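Local coordinates for protein antibiotic biosynthesis monooxygenase (Shewanella loihica, PDB 2RIL) that probably acts as a monooxygenase of the antibiotic-biosynthesis type, a small protein of the dimeric alpha-beta barrel group that assembles as a two-chain dimer, at residues S3-V14 with Y54-E65. Residues are numbered along the deposited sequence; the frame is centred on the assembly and turned at random. Where two conformers were deposited one is given.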
loop_
_atom_site.group_PDB
_atom_site.type_symbol
_atom_site.label_atom_id
_atom_site.label_comp_id
_atom_site.label_asym_id
_atom_site.label_seq_id
_atom_site.Cartn_x
_atom_site.Cartn_y
_atom_site.Cartn_z
ATOM N N SER A 3 -20.158 10.241 2.845
ATOM C CA SER A 3 -19.044 9.546 3.427
ATOM C C SER A 3 -19.084 8.067 3.080
ATOM O O SER A 3 -20.141 7.504 2.838
ATOM C CB SER A 3 -19.085 9.678 4.934
ATOM O OG SER A 3 -18.832 11.029 5.325
ATOM N N ALA A 4 -17.910 7.446 3.089
ATOM C CA ALA A 4 -17.736 6.019 2.894
ATOM C C ALA A 4 -16.366 5.657 3.447
ATOM O O ALA A 4 -15.520 6.533 3.542
ATOM C CB ALA A 4 -17.821 5.661 1.410
ATOM N N PRO A 5 -16.161 4.395 3.838
ATOM C CA PRO A 5 -14.858 3.956 4.332
ATOM C C PRO A 5 -13.761 4.288 3.345
ATOM O O PRO A 5 -13.969 4.265 2.112
ATOM C CB PRO A 5 -15.036 2.442 4.521
ATOM C CG PRO A 5 -16.496 2.290 4.814
ATOM C CD PRO A 5 -17.139 3.291 3.888
ATOM N N VAL A 6 -12.616 4.678 3.891
ATOM C CA VAL A 6 -11.435 5.029 3.102
ATOM C C VAL A 6 -10.233 4.269 3.625
ATOM O O VAL A 6 -10.222 3.781 4.765
ATOM C CB VAL A 6 -11.090 6.558 3.109
ATOM C CG1 VAL A 6 -12.207 7.369 2.454
ATOM C CG2 VAL A 6 -10.812 7.084 4.519
ATOM N N THR A 7 -9.207 4.189 2.790
ATOM C CA THR A 7 -7.970 3.531 3.143
ATOM C C THR A 7 -6.857 4.541 3.134
ATOM O O THR A 7 -6.652 5.219 2.129
ATOM C CB THR A 7 -7.642 2.423 2.152
ATOM O OG1 THR A 7 -8.727 1.481 2.153
ATOM C CG2 THR A 7 -6.334 1.712 2.523
ATOM N N LEU A 8 -6.111 4.647 4.235
ATOM C CA LEU A 8 -4.869 5.409 4.244
ATOM C C LEU A 8 -3.784 4.446 3.786
ATOM O O LEU A 8 -3.652 3.382 4.365
ATOM C CB LEU A 8 -4.574 5.888 5.672
ATOM C CG LEU A 8 -3.161 6.411 5.960
ATOM C CD1 LEU A 8 -2.930 7.744 5.288
ATOM C CD2 LEU A 8 -2.809 6.454 7.422
ATOM N N ILE A 9 -2.980 4.842 2.786
ATOM C CA ILE A 9 -1.759 4.112 2.483
ATOM C C ILE A 9 -0.620 5.097 2.698
ATOM O O ILE A 9 -0.636 6.211 2.150
ATOM C CB ILE A 9 -1.740 3.508 1.078
ATOM C CG1 ILE A 9 -2.953 2.600 0.857
ATOM C CG2 ILE A 9 -0.451 2.741 0.904
ATOM C CD1 ILE A 9 -3.100 2.038 -0.576
ATOM N N ASN A 10 0.319 4.697 3.551
ATOM C CA ASN A 10 1.443 5.537 3.921
ATOM C C ASN A 10 2.750 4.781 3.772
ATOM O O ASN A 10 3.114 3.978 4.627
ATOM C CB ASN A 10 1.285 6.031 5.364
ATOM C CG ASN A 10 2.151 7.200 5.681
ATOM O OD1 ASN A 10 2.938 7.607 4.824
ATOM N ND2 ASN A 10 2.050 7.744 6.914
ATOM N N PRO A 11 3.428 4.972 2.628
ATOM C CA PRO A 11 4.726 4.342 2.411
ATOM C C PRO A 11 5.821 5.149 3.074
ATOM O O PRO A 11 5.852 6.374 2.915
ATOM C CB PRO A 11 4.887 4.380 0.886
ATOM C CG PRO A 11 4.160 5.581 0.468
ATOM C CD PRO A 11 3.035 5.796 1.481
ATOM N N PHE A 12 6.690 4.461 3.814
ATOM C CA PHE A 12 7.789 5.102 4.534
ATOM C C PHE A 12 9.175 4.779 3.963
ATOM O O PHE A 12 9.502 3.634 3.749
ATOM C CB PHE A 12 7.801 4.626 5.984
ATOM C CG PHE A 12 6.607 5.077 6.797
ATOM C CD1 PHE A 12 6.574 6.302 7.359
ATOM C CD2 PHE A 12 5.525 4.246 7.010
ATOM C CE1 PHE A 12 5.496 6.727 8.107
ATOM C CE2 PHE A 12 4.460 4.667 7.747
ATOM C CZ PHE A 12 4.442 5.919 8.291
ATOM N N LYS A 13 10.004 5.810 3.813
ATOM C CA LYS A 13 11.422 5.622 3.542
ATOM C C LYS A 13 12.113 5.546 4.887
ATOM O O LYS A 13 12.107 6.512 5.638
ATOM C CB LYS A 13 11.982 6.750 2.699
ATOM C CG LYS A 13 11.350 6.782 1.327
ATOM C CD LYS A 13 12.023 7.795 0.401
ATOM C CE LYS A 13 11.375 7.801 -0.932
ATOM N NZ LYS A 13 12.152 8.623 -1.935
ATOM N N VAL A 14 12.651 4.365 5.177
ATOM C CA VAL A 14 13.305 4.058 6.452
ATOM C C VAL A 14 14.820 4.161 6.287
ATOM O O VAL A 14 15.389 3.555 5.380
ATOM C CB VAL A 14 12.931 2.627 6.892
ATOM C CG1 VAL A 14 13.649 2.252 8.230
ATOM C CG2 VAL A 14 11.413 2.505 7.023
ATOM N N TYR A 54 10.477 1.331 0.055
ATOM C CA TYR A 54 9.657 1.554 1.232
ATOM C C TYR A 54 9.731 0.302 2.113
ATOM O O TYR A 54 9.018 -0.680 1.860
ATOM C CB TYR A 54 8.218 1.840 0.775
ATOM C CG TYR A 54 8.112 3.077 -0.067
ATOM C CD1 TYR A 54 8.440 4.310 0.447
ATOM C CD2 TYR A 54 7.660 3.014 -1.395
ATOM C CE1 TYR A 54 8.318 5.471 -0.318
ATOM C CE2 TYR A 54 7.521 4.155 -2.142
ATOM C CZ TYR A 54 7.883 5.377 -1.620
ATOM O OH TYR A 54 7.761 6.516 -2.398
ATOM N N GLN A 55 10.590 0.305 3.135
ATOM C CA GLN A 55 10.710 -0.876 3.983
ATOM C C GLN A 55 9.477 -1.049 4.885
ATOM O O GLN A 55 9.252 -2.146 5.376
ATOM C CB GLN A 55 11.968 -0.857 4.850
ATOM C CG GLN A 55 13.279 -1.164 4.153
ATOM C CD GLN A 55 14.377 -1.367 5.168
ATOM O OE1 GLN A 55 14.397 -2.372 5.872
ATOM N NE2 GLN A 55 15.300 -0.415 5.241
ATOM N N LEU A 56 8.710 0.030 5.095
ATOM C CA LEU A 56 7.424 -0.006 5.796
ATOM C C LEU A 56 6.375 0.677 4.967
ATOM O O LEU A 56 6.626 1.730 4.412
ATOM C CB LEU A 56 7.457 0.688 7.155
ATOM C CG LEU A 56 8.384 0.059 8.193
ATOM C CD1 LEU A 56 8.541 1.036 9.395
ATOM C CD2 LEU A 56 7.892 -1.318 8.639
ATOM N N ILE A 57 5.193 0.060 4.876
ATOM C CA ILE A 57 4.015 0.698 4.298
ATOM C C ILE A 57 2.831 0.390 5.165
ATOM O O ILE A 57 2.518 -0.790 5.383
ATOM C CB ILE A 57 3.675 0.232 2.844
ATOM C CG1 ILE A 57 4.866 0.456 1.901
ATOM C CG2 ILE A 57 2.422 0.945 2.351
ATOM C CD1 ILE A 57 4.605 0.129 0.433
ATOM N N ASN A 58 2.212 1.418 5.744
ATOM C CA ASN A 58 1.009 1.196 6.533
ATOM C C ASN A 58 -0.223 1.301 5.660
ATOM O O ASN A 58 -0.320 2.171 4.778
ATOM C CB ASN A 58 0.894 2.183 7.684
ATOM C CG ASN A 58 -0.227 1.816 8.632
ATOM O OD1 ASN A 58 -0.409 0.617 8.932
ATOM N ND2 ASN A 58 -0.974 2.808 9.116
ATOM N N VAL A 59 -1.203 0.427 5.918
ATOM C CA VAL A 59 -2.487 0.433 5.241
ATOM C C VAL A 59 -3.561 0.401 6.320
ATOM O O VAL A 59 -3.713 -0.608 6.981
ATOM C CB VAL A 59 -2.633 -0.743 4.281
ATOM C CG1 VAL A 59 -3.981 -0.600 3.485
ATOM C CG2 VAL A 59 -1.479 -0.848 3.257
ATOM N N ALA A 60 -4.267 1.519 6.505
ATOM C CA ALA A 60 -5.266 1.660 7.582
ATOM C C ALA A 60 -6.630 1.948 7.000
ATOM O O ALA A 60 -6.731 2.585 5.955
ATOM C CB ALA A 60 -4.891 2.803 8.495
ATOM N N ILE A 61 -7.667 1.505 7.688
ATOM C CA ILE A 61 -9.029 1.708 7.257
ATOM C C ILE A 61 -9.721 2.639 8.253
ATOM O O ILE A 61 -9.623 2.456 9.485
ATOM C CB ILE A 61 -9.825 0.410 7.177
ATOM C CG1 ILE A 61 -8.984 -0.689 6.535
ATOM C CG2 ILE A 61 -11.145 0.665 6.402
ATOM C CD1 ILE A 61 -8.844 -0.512 5.092
ATOM N N TRP A 62 -10.380 3.648 7.706
ATOM C CA TRP A 62 -11.122 4.639 8.470
ATOM C C TRP A 62 -12.585 4.649 8.002
ATOM O O TRP A 62 -12.872 4.434 6.829
ATOM C CB TRP A 62 -10.504 6.027 8.278
ATOM C CG TRP A 62 -9.216 6.184 8.977
ATOM C CD1 TRP A 62 -7.976 5.742 8.572
ATOM C CD2 TRP A 62 -9.036 6.732 10.278
ATOM N NE1 TRP A 62 -7.048 6.009 9.516
ATOM C CE2 TRP A 62 -7.664 6.651 10.570
ATOM C CE3 TRP A 62 -9.899 7.353 11.197
ATOM C CZ2 TRP A 62 -7.140 7.148 11.743
ATOM C CZ3 TRP A 62 -9.365 7.832 12.351
ATOM C CH2 TRP A 62 -8.006 7.730 12.614
ATOM N N GLN A 63 -13.484 4.987 8.910
ATOM C CA GLN A 63 -14.899 5.002 8.563
ATOM C C GLN A 63 -15.283 6.055 7.515
ATOM O O GLN A 63 -16.240 5.885 6.760
ATOM C CB GLN A 63 -15.685 5.265 9.834
ATOM C CG GLN A 63 -17.185 5.127 9.644
ATOM C CD GLN A 63 -17.588 3.639 9.519
ATOM O OE1 GLN A 63 -17.294 2.825 10.430
ATOM N NE2 GLN A 63 -18.217 3.266 8.390
ATOM N N SER A 64 -14.536 7.168 7.472
ATOM C CA SER A 64 -14.777 8.241 6.520
ATOM C C SER A 64 -13.579 9.103 6.373
ATOM O O SER A 64 -12.706 9.126 7.260
ATOM C CB SER A 64 -15.939 9.128 7.020
ATOM O OG SER A 64 -15.626 9.791 8.218
ATOM N N GLU A 65 -13.567 9.856 5.275
ATOM C CA GLU A 65 -12.558 10.888 5.069
ATOM C C GLU A 65 -12.590 11.890 6.231
ATOM O O GLU A 65 -11.524 12.285 6.739
ATOM C CB GLU A 65 -12.808 11.665 3.764
ATOM C CG GLU A 65 -12.452 10.963 2.507
ATOM C CD GLU A 65 -12.742 11.798 1.270
ATOM O OE1 GLU A 65 -12.232 12.915 1.190
ATOM O OE2 GLU A 65 -13.473 11.326 0.396
HETATM O O HOH W 1 -15.726 9.866 3.333
HETATM O O HOH W 2 12.743 2.278 3.159
HETATM O O HOH W 3 15.490 1.812 3.598
#
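From V6 to F12, strand 6-12 runs antiparallel to strand 56-62, their axes 4.5 Å apart at closest and 161° between directions, with V6, L8 and N10 each exchanging two backbone hydrogen bonds with W62, A60 and N58, respectively. F12 N continues the ladder by donating to L56 O at 2.8 Å, and beyond it one water accepts from both V14 N and Q55 N. On the face with V6, L8 and F12, L8 CB packs on A60 CB at 4.2 Å, and F12 CD2 meets L56 CB at 4.1 Å, the two side chains crossing obliquely. The F12 ring has L56 O and N58 CB at its edge, and N10 OD1, bonded to N90 N, lies above one face toward the rim. These two strands are the central pair of the four-stranded antiparallel sheet of the ferredoxin-like alpha-beta fold, and helix 19-33 packs on this face through L56, N58 and W62. On the other face, with T7 and P11, I9 and I57 pack against I57 and Y94 of the second subunit, respectively, consistent with a dimeric alpha-beta barrel. Here T7 CG2 and V59 CG1, both anti to their backbone N, are pressed to 3.4 Å, tighter than ordinary van der Waals contact. I9 CG2 meets I57 CG2 at 3.7 Å. P11 CB sits over the centre of the Y54 ring, 3.6 Å from its centroid and 11° off the normal, a CH-pi contact, with F12 O at the ring's edge and Y54 OH bonded to Y54 OH of the second subunit.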